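Transcriptional regulator, LacI family protein (Rhodococcus jostii, PDB 3K9C) probably regulates transcription as a DNA-binding protein of the LacI family, with a periplasmic-binding-protein-like region of the kind that senses small molecules in its relatives. Local coordinates at residues Thr38-Asp43 / Gly250-Ile255; Ala61-Arg66 / Ala86-Ala91; Gly108-Gly113 / Val218-Ser223; Val118-Glu123 / Ala273-Val278; Glu174-Leu179 / Thr198-Leu203. All blocks are in the same frame, centred on the assembly; numbering follows the deposited sequence.

Contact 1. Residues Thr38-Asp43 / Gly250-Ile255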
# COMPACT_ATOMS: atom_id res chain seq x y z
N THR B 38 14.54 16.77 4.58
CA THR B 38 14.99 17.77 3.62
C THR B 38 14.99 19.17 4.22
O THR B 38 15.91 19.95 3.99
CB THR B 38 14.09 17.78 2.38
OG1 THR B 38 14.23 16.54 1.68
CG2 THR B 38 14.46 18.93 1.45
N ARG B 39 13.96 19.49 5.00
CA ARG B 39 13.89 20.81 5.61
C ARG B 39 15.07 21.03 6.55
O ARG B 39 15.44 22.17 6.83
CB ARG B 39 12.56 20.97 6.37
CG ARG B 39 11.33 21.06 5.44
CD ARG B 39 10.12 21.67 6.14
NE ARG B 39 9.56 20.78 7.16
CZ ARG B 39 8.78 19.74 6.90
NH1 ARG B 39 8.46 19.45 5.64
NH2 ARG B 39 8.31 18.99 7.89
N ARG B 40 15.67 19.94 7.03
CA ARG B 40 16.80 20.05 7.94
C ARG B 40 18.14 19.81 7.25
O ARG B 40 19.19 19.81 7.89
CB ARG B 40 16.66 19.05 9.10
CG ARG B 40 15.30 19.07 9.77
CD ARG B 40 15.05 20.37 10.52
NE ARG B 40 15.29 20.23 11.95
CZ ARG B 40 16.49 20.12 12.50
NH1 ARG B 40 17.58 20.14 11.74
NH2 ARG B 40 16.62 19.98 13.82
N GLY B 41 18.11 19.60 5.93
CA GLY B 41 19.34 19.38 5.19
C GLY B 41 19.87 17.96 5.23
O GLY B 41 21.07 17.73 5.11
N TYR B 42 18.97 16.99 5.41
CA TYR B 42 19.36 15.59 5.47
C TYR B 42 18.71 14.74 4.39
O TYR B 42 17.59 15.02 3.96
CB TYR B 42 18.99 14.99 6.83
CG TYR B 42 20.00 15.23 7.90
CD1 TYR B 42 20.88 14.22 8.29
CD2 TYR B 42 20.08 16.46 8.55
CE1 TYR B 42 21.82 14.42 9.29
CE2 TYR B 42 21.03 16.68 9.56
CZ TYR B 42 21.89 15.65 9.92
OH TYR B 42 22.80 15.85 10.93
N ASP B 43 19.43 13.72 3.95
CA ASP B 43 18.88 12.82 2.96
C ASP B 43 18.41 11.60 3.73
O ASP B 43 18.78 11.38 4.88
CB ASP B 43 19.93 12.42 1.92
CG ASP B 43 20.14 13.48 0.86
OD1 ASP B 43 19.14 13.99 0.32
OD2 ASP B 43 21.31 13.80 0.56
N GLY B 250 14.27 14.31 16.91
CA GLY B 250 14.78 13.47 17.98
C GLY B 250 16.07 12.80 17.56
O GLY B 250 17.02 12.70 18.34
N ALA B 251 16.12 12.35 16.31
CA ALA B 251 17.32 11.69 15.79
C ALA B 251 18.47 12.69 15.66
O ALA B 251 19.59 12.41 16.07
CB ALA B 251 17.02 11.04 14.44
N LEU B 252 18.19 13.86 15.09
CA LEU B 252 19.21 14.88 14.94
C LEU B 252 19.69 15.35 16.31
O LEU B 252 20.85 15.74 16.47
CB LEU B 252 18.67 16.06 14.11
CG LEU B 252 18.92 16.00 12.60
CD1 LEU B 252 18.30 14.76 12.01
CD2 LEU B 252 18.36 17.24 11.95
N ALA B 253 18.81 15.30 17.30
CA ALA B 253 19.16 15.70 18.66
C ALA B 253 20.10 14.68 19.29
O ALA B 253 21.04 15.05 19.99
CB ALA B 253 17.90 15.82 19.50
N GLN B 254 19.85 13.39 19.03
CA GLN B 254 20.68 12.32 19.56
C GLN B 254 22.05 12.30 18.89
O GLN B 254 23.05 11.89 19.49
CB GLN B 254 19.99 10.96 19.37
CG GLN B 254 18.87 10.70 20.37
CD GLN B 254 18.27 9.30 20.27
OE1 GLN B 254 19.00 8.30 20.27
NE2 GLN B 254 16.95 9.22 20.20
N ILE B 255 22.10 12.75 17.64
CA ILE B 255 23.36 12.80 16.92
C ILE B 255 24.17 13.95 17.51
O ILE B 255 25.40 13.88 17.59
CB ILE B 255 23.12 13.04 15.42
CG1 ILE B 255 22.32 11.87 14.84
CG2 ILE B 255 24.45 13.18 14.70
CD1 ILE B 255 21.86 12.08 13.42

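Contact 2. Residues Ala61-Arg66 / Ala86-Ala91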
# COMPACT_ATOMS: atom_id res chain seq x y z
N ALA B 61 21.59 -3.88 6.50
CA ALA B 61 21.75 -3.17 5.23
C ALA B 61 22.05 -1.69 5.48
O ALA B 61 22.87 -1.09 4.79
CB ALA B 61 20.49 -3.31 4.40
N LEU B 62 21.37 -1.10 6.46
CA LEU B 62 21.60 0.31 6.79
C LEU B 62 23.00 0.49 7.35
O LEU B 62 23.63 1.53 7.15
CB LEU B 62 20.60 0.81 7.83
CG LEU B 62 19.26 1.38 7.37
CD1 LEU B 62 18.48 1.87 8.58
CD2 LEU B 62 19.48 2.53 6.40
N MSE B 63 23.48 -0.53 8.05
CA MSE B 63 24.80 -0.47 8.67
C MSE B 63 25.92 -0.41 7.64
O MSE B 63 27.00 0.11 7.91
CB MSE B 63 24.98 -1.68 9.60
CG MSE B 63 23.95 -1.74 10.70
SE MSE B 63 24.11 -0.24 11.91
CE MSE B 63 22.96 1.03 10.99
N ARG B 64 25.65 -0.93 6.45
CA ARG B 64 26.65 -0.90 5.40
C ARG B 64 26.63 0.48 4.74
O ARG B 64 27.22 0.68 3.69
CB ARG B 64 26.37 -1.98 4.36
CG ARG B 64 26.67 -3.39 4.86
CD ARG B 64 26.75 -4.37 3.70
NE ARG B 64 25.44 -4.67 3.13
CZ ARG B 64 24.57 -5.51 3.68
NH1 ARG B 64 24.86 -6.13 4.82
NH2 ARG B 64 23.39 -5.72 3.10
N GLU B 65 25.96 1.42 5.39
CA GLU B 65 25.88 2.77 4.85
C GLU B 65 26.30 3.81 5.89
O GLU B 65 26.49 3.48 7.07
CB GLU B 65 24.46 3.04 4.38
CG GLU B 65 23.98 2.06 3.32
CD GLU B 65 24.61 2.28 1.96
OE1 GLU B 65 24.83 3.45 1.59
OE2 GLU B 65 24.88 1.27 1.27
N ARG B 66 26.45 5.05 5.46
CA ARG B 66 26.87 6.11 6.37
C ARG B 66 25.72 6.83 7.07
O ARG B 66 25.63 8.06 7.05
CB ARG B 66 27.74 7.12 5.61
CG ARG B 66 28.95 6.48 4.93
CD ARG B 66 29.80 5.70 5.93
NE ARG B 66 30.92 5.01 5.28
CZ ARG B 66 31.91 5.62 4.63
NH1 ARG B 66 31.94 6.95 4.54
NH2 ARG B 66 32.88 4.90 4.08
N ALA B 86 21.89 0.12 19.01
CA ALA B 86 22.19 1.39 19.66
C ALA B 86 23.68 1.52 19.94
O ALA B 86 24.20 2.63 20.07
CB ALA B 86 21.39 1.51 20.94
N ASP B 87 24.38 0.39 20.03
CA ASP B 87 25.81 0.41 20.30
C ASP B 87 26.61 0.78 19.06
O ASP B 87 27.81 1.04 19.15
CB ASP B 87 26.29 -0.95 20.82
CG ASP B 87 25.74 -1.27 22.20
OD1 ASP B 87 25.81 -0.40 23.09
OD2 ASP B 87 25.24 -2.41 22.39
N ARG B 88 25.95 0.81 17.91
CA ARG B 88 26.64 1.15 16.67
C ARG B 88 26.26 2.52 16.12
O ARG B 88 27.06 3.19 15.47
CB ARG B 88 26.36 0.10 15.61
CG ARG B 88 26.76 -1.30 15.99
CD ARG B 88 26.80 -2.15 14.75
NE ARG B 88 27.64 -1.51 13.74
CZ ARG B 88 27.70 -1.88 12.46
NH1 ARG B 88 26.96 -2.89 12.03
NH2 ARG B 88 28.49 -1.22 11.62
N VAL B 89 25.03 2.93 16.39
CA VAL B 89 24.56 4.21 15.88
C VAL B 89 23.37 4.69 16.70
O VAL B 89 22.61 3.87 17.21
CB VAL B 89 24.13 4.07 14.41
CG1 VAL B 89 22.95 3.09 14.30
CG2 VAL B 89 23.76 5.43 13.84
N PRO B 90 23.22 6.01 16.85
CA PRO B 90 22.07 6.50 17.62
C PRO B 90 20.81 5.94 16.95
O PRO B 90 20.71 5.91 15.72
CB PRO B 90 22.18 8.01 17.49
CG PRO B 90 23.67 8.22 17.43
CD PRO B 90 24.10 7.13 16.47
N ALA B 91 19.85 5.50 17.76
CA ALA B 91 18.62 4.92 17.23
C ALA B 91 17.36 5.44 17.91
O ALA B 91 17.37 5.80 19.08
CB ALA B 91 18.68 3.39 17.34

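Contact 3. Residues Gly108-Gly113 / Val218-Ser223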
# COMPACT_ATOMS: atom_id res chain seq x y z
N GLY B 108 2.40 7.69 19.38
CA GLY B 108 1.13 8.30 19.72
C GLY B 108 0.62 7.73 21.03
O GLY B 108 1.05 6.66 21.46
N ASP B 109 -0.28 8.46 21.68
CA ASP B 109 -0.85 8.00 22.94
C ASP B 109 -2.00 7.04 22.60
O ASP B 109 -3.16 7.44 22.56
CB ASP B 109 -1.39 9.20 23.73
CG ASP B 109 -1.69 8.85 25.18
OD1 ASP B 109 -2.21 7.74 25.44
OD2 ASP B 109 -1.41 9.70 26.05
N ASP B 110 -1.65 5.78 22.34
CA ASP B 110 -2.62 4.75 21.98
C ASP B 110 -3.79 4.60 22.94
O ASP B 110 -4.92 4.42 22.51
CB ASP B 110 -1.92 3.38 21.81
CG ASP B 110 -1.01 3.34 20.58
OD1 ASP B 110 -1.43 3.83 19.51
OD2 ASP B 110 0.11 2.80 20.68
N VAL B 111 -3.51 4.66 24.25
CA VAL B 111 -4.58 4.55 25.24
C VAL B 111 -5.54 5.70 25.01
O VAL B 111 -6.74 5.51 24.87
CB VAL B 111 -4.02 4.64 26.70
CG1 VAL B 111 -5.17 4.74 27.70
CG2 VAL B 111 -3.18 3.41 27.00
N ALA B 112 -4.99 6.92 24.93
CA ALA B 112 -5.80 8.11 24.70
C ALA B 112 -6.56 8.02 23.39
O ALA B 112 -7.72 8.40 23.30
CB ALA B 112 -4.91 9.36 24.70
N GLY B 113 -5.90 7.51 22.35
CA GLY B 113 -6.53 7.41 21.05
C GLY B 113 -7.77 6.54 21.02
O GLY B 113 -8.83 6.96 20.52
N VAL B 218 -14.95 2.20 13.43
CA VAL B 218 -13.89 3.19 13.63
C VAL B 218 -12.53 2.53 13.34
O VAL B 218 -12.27 1.41 13.79
CB VAL B 218 -13.86 3.72 15.07
CG1 VAL B 218 -12.72 4.69 15.23
CG2 VAL B 218 -15.17 4.38 15.42
N GLY B 219 -11.68 3.23 12.61
CA GLY B 219 -10.36 2.70 12.31
C GLY B 219 -9.32 3.41 13.14
O GLY B 219 -9.64 4.02 14.16
N TYR B 220 -8.06 3.34 12.72
CA TYR B 220 -6.99 4.00 13.44
C TYR B 220 -5.82 4.23 12.47
O TYR B 220 -5.49 3.34 11.68
CB TYR B 220 -6.55 3.14 14.63
CG TYR B 220 -5.96 3.91 15.79
CD1 TYR B 220 -6.65 4.03 17.00
CD2 TYR B 220 -4.71 4.53 15.69
CE1 TYR B 220 -6.10 4.74 18.08
CE2 TYR B 220 -4.16 5.24 16.75
CZ TYR B 220 -4.86 5.34 17.94
OH TYR B 220 -4.34 6.07 18.98
N ASP B 221 -5.26 5.44 12.54
CA ASP B 221 -4.12 5.92 11.73
C ASP B 221 -4.43 7.10 10.80
O ASP B 221 -3.56 7.94 10.56
CB ASP B 221 -3.50 4.80 10.87
CG ASP B 221 -2.75 3.77 11.68
OD1 ASP B 221 -2.44 4.03 12.86
OD2 ASP B 221 -2.47 2.69 11.13
N ASP B 222 -5.66 7.15 10.29
CA ASP B 222 -6.08 8.17 9.33
C ASP B 222 -5.14 8.08 8.13
O ASP B 222 -4.51 9.07 7.74
CB ASP B 222 -6.03 9.59 9.93
CG ASP B 222 -6.73 10.63 9.05
OD1 ASP B 222 -7.67 10.26 8.32
OD2 ASP B 222 -6.36 11.83 9.09
N SER B 223 -5.06 6.88 7.57
CA SER B 223 -4.20 6.64 6.42
C SER B 223 -5.01 6.86 5.15
O SER B 223 -6.20 7.14 5.22
CB SER B 223 -3.65 5.20 6.48
OG SER B 223 -4.68 4.25 6.27
O HOH W 1 -1.45 6.80 18.95

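Contact 4. Residues Val118-Glu123 / Ala273-Val278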
# COMPACT_ATOMS: atom_id res chain seq x y z
N VAL B 118 -13.87 5.25 21.73
CA VAL B 118 -14.93 4.79 22.62
C VAL B 118 -15.84 5.93 23.08
O VAL B 118 -17.06 5.80 23.04
CB VAL B 118 -14.38 4.06 23.88
CG1 VAL B 118 -15.51 3.84 24.90
CG2 VAL B 118 -13.78 2.71 23.48
N ASP B 119 -15.26 7.04 23.50
CA ASP B 119 -16.07 8.18 23.94
C ASP B 119 -17.01 8.61 22.81
O ASP B 119 -18.20 8.86 23.04
CB ASP B 119 -15.19 9.36 24.34
CG ASP B 119 -14.38 9.09 25.60
OD1 ASP B 119 -14.72 8.15 26.34
OD2 ASP B 119 -13.41 9.83 25.85
N HIS B 120 -16.48 8.68 21.60
CA HIS B 120 -17.28 9.06 20.44
C HIS B 120 -18.47 8.12 20.25
O HIS B 120 -19.59 8.57 20.02
CB HIS B 120 -16.39 9.05 19.18
CG HIS B 120 -17.16 9.19 17.90
ND1 HIS B 120 -17.91 10.30 17.60
CD2 HIS B 120 -17.29 8.35 16.85
CE1 HIS B 120 -18.48 10.14 16.41
NE2 HIS B 120 -18.11 8.97 15.94
N LEU B 121 -18.22 6.81 20.35
CA LEU B 121 -19.27 5.82 20.17
C LEU B 121 -20.31 5.79 21.30
O LEU B 121 -21.50 5.66 21.04
CB LEU B 121 -18.67 4.42 19.99
CG LEU B 121 -17.91 4.22 18.68
CD1 LEU B 121 -17.11 2.92 18.75
CD2 LEU B 121 -18.89 4.22 17.50
N THR B 122 -19.87 5.91 22.54
CA THR B 122 -20.83 5.90 23.63
C THR B 122 -21.66 7.19 23.54
O THR B 122 -22.88 7.17 23.73
CB THR B 122 -20.11 5.76 25.01
OG1 THR B 122 -19.14 6.79 25.17
CG2 THR B 122 -19.40 4.39 25.10
N GLU B 123 -21.02 8.31 23.17
CA GLU B 123 -21.73 9.58 23.03
C GLU B 123 -22.83 9.46 21.98
O GLU B 123 -23.83 10.18 22.04
CB GLU B 123 -20.78 10.71 22.65
CG GLU B 123 -21.45 12.09 22.63
CD GLU B 123 -20.54 13.21 22.13
OE1 GLU B 123 -19.50 13.48 22.77
OE2 GLU B 123 -20.86 13.82 21.09
N ALA B 273 -17.92 9.16 7.60
CA ALA B 273 -19.26 8.58 7.51
C ALA B 273 -19.49 7.14 7.97
O ALA B 273 -20.55 6.57 7.68
CB ALA B 273 -19.75 8.73 6.07
N THR B 274 -18.54 6.55 8.69
CA THR B 274 -18.71 5.17 9.14
C THR B 274 -19.21 5.03 10.58
O THR B 274 -19.25 3.92 11.12
CB THR B 274 -17.41 4.35 8.98
OG1 THR B 274 -16.35 4.99 9.70
CG2 THR B 274 -17.05 4.23 7.51
N THR B 275 -19.59 6.14 11.20
CA THR B 275 -20.12 6.11 12.56
C THR B 275 -21.39 6.94 12.63
O THR B 275 -21.56 7.87 11.85
CB THR B 275 -19.10 6.66 13.59
OG1 THR B 275 -18.67 7.96 13.18
CG2 THR B 275 -17.90 5.74 13.70
N GLY B 276 -22.29 6.59 13.54
CA GLY B 276 -23.53 7.31 13.68
C GLY B 276 -24.35 6.79 14.85
O GLY B 276 -23.93 5.86 15.53
N PRO B 277 -25.54 7.37 15.10
CA PRO B 277 -26.37 6.91 16.21
C PRO B 277 -26.61 5.40 16.17
O PRO B 277 -26.67 4.79 15.10
CB PRO B 277 -27.66 7.70 16.03
CG PRO B 277 -27.18 8.99 15.39
CD PRO B 277 -26.18 8.48 14.37
N VAL B 278 -26.74 4.79 17.35
CA VAL B 278 -26.99 3.36 17.46
C VAL B 278 -28.34 3.03 16.86
O VAL B 278 -29.28 3.81 17.00
CB VAL B 278 -27.03 2.91 18.93
CG1 VAL B 278 -26.99 1.39 19.03
CG2 VAL B 278 -25.88 3.51 19.64

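Contact 5. Residues Glu174-Leu179 / Thr198-Leu203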
# COMPACT_ATOMS: atom_id res chain seq x y z
N GLU B 174 -12.33 -11.56 9.38
CA GLU B 174 -12.54 -12.70 10.27
C GLU B 174 -13.06 -12.26 11.63
O GLU B 174 -14.03 -12.82 12.15
CB GLU B 174 -11.24 -13.50 10.44
CG GLU B 174 -10.98 -14.46 9.28
CD GLU B 174 -12.13 -15.45 9.08
OE1 GLU B 174 -12.32 -16.33 9.94
OE2 GLU B 174 -12.86 -15.34 8.06
N GLY B 175 -12.43 -11.24 12.20
CA GLY B 175 -12.88 -10.74 13.49
C GLY B 175 -14.33 -10.28 13.44
O GLY B 175 -15.08 -10.51 14.37
N MSE B 176 -14.72 -9.63 12.34
CA MSE B 176 -16.09 -9.15 12.22
C MSE B 176 -17.05 -10.33 12.09
O MSE B 176 -18.16 -10.30 12.64
CB MSE B 176 -16.22 -8.21 11.01
CG MSE B 176 -17.56 -7.45 10.91
SE MSE B 176 -17.95 -6.31 12.46
CE MSE B 176 -16.20 -6.19 13.21
N HIS B 177 -16.62 -11.35 11.37
CA HIS B 177 -17.42 -12.55 11.18
C HIS B 177 -17.67 -13.16 12.56
O HIS B 177 -18.81 -13.47 12.92
CB HIS B 177 -16.65 -13.54 10.30
CG HIS B 177 -17.31 -14.88 10.18
ND1 HIS B 177 -18.57 -15.04 9.64
CD2 HIS B 177 -16.89 -16.11 10.55
CE1 HIS B 177 -18.90 -16.32 9.69
NE2 HIS B 177 -17.90 -16.99 10.24
N THR B 178 -16.60 -13.33 13.33
CA THR B 178 -16.69 -13.88 14.68
C THR B 178 -17.72 -13.08 15.48
O THR B 178 -18.61 -13.66 16.11
CB THR B 178 -15.34 -13.80 15.42
OG1 THR B 178 -14.33 -14.47 14.66
CG2 THR B 178 -15.46 -14.42 16.79
N LEU B 179 -17.59 -11.76 15.46
CA LEU B 179 -18.48 -10.87 16.19
C LEU B 179 -19.94 -11.01 15.77
O LEU B 179 -20.84 -10.93 16.61
CB LEU B 179 -18.03 -9.41 16.04
CG LEU B 179 -16.65 -9.12 16.65
CD1 LEU B 179 -16.18 -7.70 16.31
CD2 LEU B 179 -16.73 -9.33 18.16
N THR B 198 -10.87 -1.79 6.98
CA THR B 198 -11.26 -2.01 5.59
C THR B 198 -11.88 -3.39 5.42
O THR B 198 -12.86 -3.54 4.69
CB THR B 198 -10.05 -1.88 4.64
OG1 THR B 198 -9.60 -0.52 4.61
CG2 THR B 198 -10.45 -2.30 3.22
N GLY B 199 -11.33 -4.39 6.11
CA GLY B 199 -11.87 -5.74 6.03
C GLY B 199 -13.21 -5.87 6.74
O GLY B 199 -14.07 -6.67 6.34
N VAL B 200 -13.37 -5.10 7.81
CA VAL B 200 -14.59 -5.11 8.59
C VAL B 200 -15.72 -4.56 7.71
O VAL B 200 -16.80 -5.14 7.66
CB VAL B 200 -14.46 -4.22 9.84
CG1 VAL B 200 -15.80 -4.09 10.55
CG2 VAL B 200 -13.39 -4.80 10.78
N LEU B 201 -15.46 -3.45 7.04
CA LEU B 201 -16.44 -2.82 6.16
C LEU B 201 -16.76 -3.72 4.97
O LEU B 201 -17.91 -3.79 4.55
CB LEU B 201 -15.92 -1.48 5.65
CG LEU B 201 -15.75 -0.36 6.67
CD1 LEU B 201 -15.00 0.81 6.03
CD2 LEU B 201 -17.11 0.09 7.18
N ASP B 202 -15.73 -4.37 4.42
CA ASP B 202 -15.90 -5.26 3.28
C ASP B 202 -16.85 -6.40 3.62
O ASP B 202 -17.71 -6.77 2.81
CB ASP B 202 -14.58 -5.89 2.83
CG ASP B 202 -13.57 -4.87 2.38
OD1 ASP B 202 -13.96 -3.81 1.84
OD2 ASP B 202 -12.36 -5.15 2.56
N LEU B 203 -16.68 -6.97 4.80
CA LEU B 203 -17.52 -8.07 5.24
C LEU B 203 -18.93 -7.60 5.52
O LEU B 203 -19.90 -8.23 5.08
CB LEU B 203 -16.96 -8.71 6.52
CG LEU B 203 -17.86 -9.83 7.04
CD1 LEU B 203 -17.68 -11.03 6.14
CD2 LEU B 203 -17.53 -10.19 8.47

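Contact 1. Residues Thr38-Asp43 / Gly250-Ile255
L252 reaches out of helix 240-255 and wedges its branched end between Y42 and R40. Its CD1 methyl stands over the face of the Y42 ring, 4.1 Å from the ring centroid and 9° off the normal, a well-centred CH-pi contact. The other methyl, CD2, lies 3.6 Å from Y42 CE2, so the leucine covers one flank of the ring as well as its middle. The two side chains run past each other in opposite directions. R40 closes in on CD2 with the flat of its guanidinium. Its chain bends at chi2 (-67°) and again at chi3 (-100°), which folds the group back over the methyl, with CZ 3.5 Å from L252 CD2; the still shorter NH1 approach is doubtful in detail. NH2 makes a salt bridge to D249, on the same helix as L252. The contact joins the turn between helix 24-39 and strand 42-49 to a helix packed on the first-lobe sheet of this periplasmic-binding-protein-like fold. G41 ends helix 24-39 in a Schellman motif, its N bonded to T38 O, and the chain turns there into Y42. L15 and E68, on the next two strands of the sheet, also touch the tyrosine side chain.

Contact 2. Residues Ala61-Arg66 / Ala86-Ala91
M63, a selenomethionine in the last turn of helix 55-63, makes the whole of this contact with R88 and V89. Just before it, A61 and L62 turn to strand 42-49, where both meet S47. M63 points toward segment 86-91 instead. Its selenium lies 3.8 Å above the plane of the R88 guanidinium, offset toward the rim, while CB comes within 3.4 Å of R88 NH1. The arginine therefore lies over the selenoether chain and makes no hydrogen bond to it. Two bends, at chi2 (-65°) and chi3 (88°), curl the chain so that CE swings away from the arginine and reaches V89 CG1 at 3.9 Å, the apolar end of the contact. R64 is the first residue to leave helical angles, though its N still bonds back to A61 O at 3.2 Å, and its guanidinium packs over A61 CA. E65 follows, its N held by L62 O at 2.9 Å. Both make salt bridges to the second subunit, R64 to its D43 and E65 OE2 to its R66. The contact thus ties the C-terminal end of helix 55-63 to the loop between helix 79-86 and strand 91-94. L85 of helix 79-86 also touches M63, and P90 is backbone-bonded to A70 of strand 67-73.

Contact 3. Residues Gly108-Gly113 / Val218-Ser223
At one of the crossovers between the two lobes, where the chain leaves strand 104-108 of the first and enters helix 110-123 of the second, Y220 sends its hydroxyl against D110 and G113. OH comes to 3.3 Å from G113 CA, and the ring edge faces the G113 carbonyl carbon. Any side chain at G113 would run into that hydroxyl, so the glycine is what lets the ring in this close. D110 OD1 is too far from Y220 OH for a direct bond; a water lying near the ring plane bridges them, accepting from OH at 3.0 Å and donating to OD1 at 3.0 Å. The carboxylate and the ring are turned 61° apart. R143 binds both partners, by a salt bridge to D110 OD1 and a cation-pi contact with the Y220 ring. A phenylalanine at Y220 would probably leave the bridging water without its donor and D110 without its water-mediated link to this loop. D109 caps the helix, its OD1 accepting from A112 N at 2.9 Å. Next to Y220, D221 OD2 is hydrogen-bonded to a glycerol, probably from the crystallisation liquor. A helix start and a strand-end loop meeting beside a small polyol is consistent with the interlobe effector pocket of LacI-family regulators.

Contact 4. Residues Val118-Glu123 / Ala273-Val278
H120 and T275 make the tight part of this contact with one straight hydrogen bond, NE2 to OG1 at 3.0 Å and 170°. OG1 lies at the ring edge, in the plane of the imidazole, where it meets the nitrogen head-on. H120 swings CG anti to its own backbone nitrogen (chi1 170°), which carries the ring out from the helix flank to the tail. T275 OG1 has a second partner, T234 OG1, so two bonds fix the rotation of the threonine. Its methyl CG2 rests 4.2 Å from L121 CD2, and both side chains lie on S216 and V218 of strand 216-218, the inner side of the contact. Beyond T275 the fit is looser: V278 CG2 stays 5.1 Å from L121 O, while P277 and E123 are exposed. G276 is held there by other groups, its N by S216 OG and its O by H126 NE2. A leucine in place of H120 would probably leave T275 OG1 with T234 alone and cost helix 110-123 its polar tie to the tail. No opposite charges are paired here; the C-terminal tail is positioned on the second lobe by directional hydrogen bonds, with a modest apolar patch beneath.

Contact 5. Residues Glu174-Leu179 / Thr198-Leu203
The carbonyl oxygen of E174 takes two bonds from one residue: T178 N gives the helical bond at 2.9 Å, and T178 OG1 adds another at 3.0 Å from above the carbonyl plane. That pair probably stiffens a turn of helix 169-181 whose other flank carries M176, a selenomethionine, onto helix 194-206. M176 meets V200 at about a right angle, with CE pressed to 3.4 Å from V200 CG1, tighter than usual for two carbons. With CG anti to the backbone nitrogen (chi1 -170°) and a bend at chi2 (59°), the chain lays its selenium against the same methyl. These helices follow successive strands of the parallel second-lobe sheet, as beta-alpha-beta crossovers packed side by side on one face; the axes of segments 174-179 and 198-203 approach to 8.6 Å and cross at -51°. Both M176 and V200 also touch I132 of strand 129-133, and V200 reaches V217 of strand 216-218. Farther from the sheet, L203 pushes CD2 into the opposing helix, 3.5 Å from M176 CB and 3.3 Å from the backbone N of H177. H177 adds its CB to the methyl's surroundings, while its imidazole leads away on the exposed side of the helix pair.

In the fold
Contacts 1 and 2 belong to the first lobe and touch each other; contacts 4 and 5 lie on the opposite side of the chain's centre from both, in the second lobe. The centre of contact 3 lies about 7 Å from that of the chain; it is the buried one, water-bridged and polar, as suits the cleft. Contact 1 is a surface contact; 2, 4 and 5 are partly buried. In both first-lobe contacts an arginine lies flat against an apolar side chain, whereas contact 5 is close apolar helix packing and contact 4 turns on a single histidine-threonine hydrogen bond. Contacts 3 and 4 share helix 110-123. Residues of contacts 1 and 2 make salt bridges to the second subunit; contact 5 packs on it.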